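Local coordinates for cytochrome c-552/4 domain-containing protein (Ignicoccus hospitalis KIN4/I, PDB 4QO5) that binds eight covalently attached c-type haems as a membrane-associated octahaem cytochrome c and probably carries electrons through them, at the interface of chains A and B. Numbering follows the deposited sequence. Chains: chain A/B, Hypothetical multiheme protein.

The interface of chains A and B. Residues chain A 419, 422, 426, 484, 488, 492, 498; chain B 165-166.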
# COMPACT_ATOMS: atom_id res chain seq x y z
N ARG A 419 -8.46 21.55 -13.33
CA ARG A 419 -8.18 20.11 -13.16
C ARG A 419 -8.99 19.24 -14.13
O ARG A 419 -8.48 18.26 -14.69
CB ARG A 419 -8.43 19.66 -11.71
CG ARG A 419 -7.40 20.16 -10.70
CD ARG A 419 -5.99 19.68 -11.04
NE ARG A 419 -5.88 18.22 -11.04
CZ ARG A 419 -4.73 17.56 -11.10
NH1 ARG A 419 -3.58 18.22 -11.17
NH2 ARG A 419 -4.72 16.23 -11.10
N LEU A 422 -7.36 19.48 -17.49
CA LEU A 422 -6.16 18.64 -17.48
C LEU A 422 -6.58 17.18 -17.68
O LEU A 422 -5.95 16.44 -18.44
CB LEU A 422 -5.40 18.80 -16.16
CG LEU A 422 -4.10 18.01 -16.09
CD1 LEU A 422 -3.15 18.50 -17.18
CD2 LEU A 422 -3.48 18.16 -14.70
N GLN A 426 -5.44 14.34 -20.59
CA GLN A 426 -4.93 13.01 -20.27
C GLN A 426 -5.75 11.89 -20.89
O GLN A 426 -5.20 10.84 -21.26
CB GLN A 426 -4.78 12.83 -18.76
CG GLN A 426 -3.73 13.78 -18.22
CD GLN A 426 -2.44 13.70 -19.02
OE1 GLN A 426 -1.68 12.74 -18.89
NE2 GLN A 426 -2.21 14.71 -19.86
N THR A 484 -5.14 11.62 -12.51
CA THR A 484 -5.40 13.00 -12.94
C THR A 484 -6.74 13.45 -12.38
O THR A 484 -6.84 14.52 -11.80
CB THR A 484 -5.39 13.10 -14.47
OG1 THR A 484 -4.14 12.59 -14.95
CG2 THR A 484 -5.57 14.56 -14.93
N GLY A 488 -3.73 12.24 -7.91
CA GLY A 488 -2.64 11.35 -7.57
C GLY A 488 -1.33 11.97 -8.02
O GLY A 488 -1.30 13.05 -8.60
N THR A 492 0.25 8.27 -11.48
CA THR A 492 0.32 8.80 -12.84
C THR A 492 1.73 8.69 -13.41
O THR A 492 1.97 9.05 -14.56
CB THR A 492 -0.08 10.29 -12.90
OG1 THR A 492 0.83 11.05 -12.10
CG2 THR A 492 -1.48 10.50 -12.38
N TRP A 498 2.62 7.07 -16.44
CA TRP A 498 3.26 7.38 -17.72
C TRP A 498 4.53 6.59 -17.97
O TRP A 498 4.78 6.14 -19.09
CB TRP A 498 3.54 8.89 -17.88
CG TRP A 498 2.34 9.61 -18.42
CD1 TRP A 498 1.55 10.51 -17.76
CD2 TRP A 498 1.77 9.44 -19.71
NE1 TRP A 498 0.53 10.92 -18.58
CE2 TRP A 498 0.63 10.27 -19.78
CE3 TRP A 498 2.10 8.65 -20.83
CZ2 TRP A 498 -0.18 10.34 -20.92
CZ3 TRP A 498 1.29 8.73 -21.96
CH2 TRP A 498 0.17 9.57 -22.00
N THR B 165 0.78 16.36 -14.86
CA THR B 165 0.05 15.43 -14.03
C THR B 165 0.98 14.39 -13.41
O THR B 165 0.56 13.65 -12.52
CB THR B 165 -1.08 14.73 -14.80
OG1 THR B 165 -2.03 14.21 -13.88
CG2 THR B 165 -0.53 13.61 -15.68
N SER B 166 2.22 14.34 -13.89
CA SER B 166 3.20 13.36 -13.38
C SER B 166 4.37 14.01 -12.62
O SER B 166 4.18 14.44 -11.48
CB SER B 166 3.70 12.41 -14.48
OG SER B 166 4.25 13.08 -15.59
O HOH W 1 -2.23 14.62 -11.00
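The end of the short B helix 162-165 docks into a helix-lined pocket of chain A, with B:Thr165 inserted among A:Thr484, A:Thr492 and A:Gln426. The pocket is built from the long helix 413-447, the end of helix 464-485, the 3-10 turn 490-492 and the start of helix 498-520. B:Thr165 carries about half of the surface hidden in this patch (68 of 134 Å²), and A:Thr492 gives the largest share from chain A.

The side chains of A:Thr484 and B:Thr165 meet roughly perpendicular. Their hydroxyls form a hydrogen bond, OG1 to OG1, of 2.9 Å; either could be the donor. The B:Thr165 hydroxyl lies opposite its own backbone N (chi1 -160°), which turns it to A:Thr484. A:Thr492 donates from OG1 to the backbone O of B:Thr165 at 2.6 Å. This donor sits 31° off the carbonyl plane.

The other branch of B:Thr165, the methyl CG2, lies over a face of the A:Gln426 amide, 3.5 Å from OE1. The indole N-H of A:Trp498 meets the oxygen end of this amide. NE1 is 2.9 Å from A:Gln426 OE1, almost in line with the carbonyl bond and within the indole plane. This bond probably helps to hold the amide's orientation.

A:Arg419 is a second-shell residue. Its NH2 bonds the backbone O of A:Thr484 at 2.8 Å, on a lone pair. A:Leu422 CD2 lies over one face of the guanidinium, toward its rim, and is 4.2 Å from B:Thr165 CB. The O of water 1 lies in the guanidinium plane, 3.0 Å from A:Arg419 NH2. It also bonds A:Gly488 O and B:Thr165 OG1. The hydroxyl is therefore gripped by both A:Thr484 and the water.

The patch is small and mainly polar. It may help to position the two copies against each other in the three-copy deposited assembly, although the structure alone does not show that this assembly is the biological one.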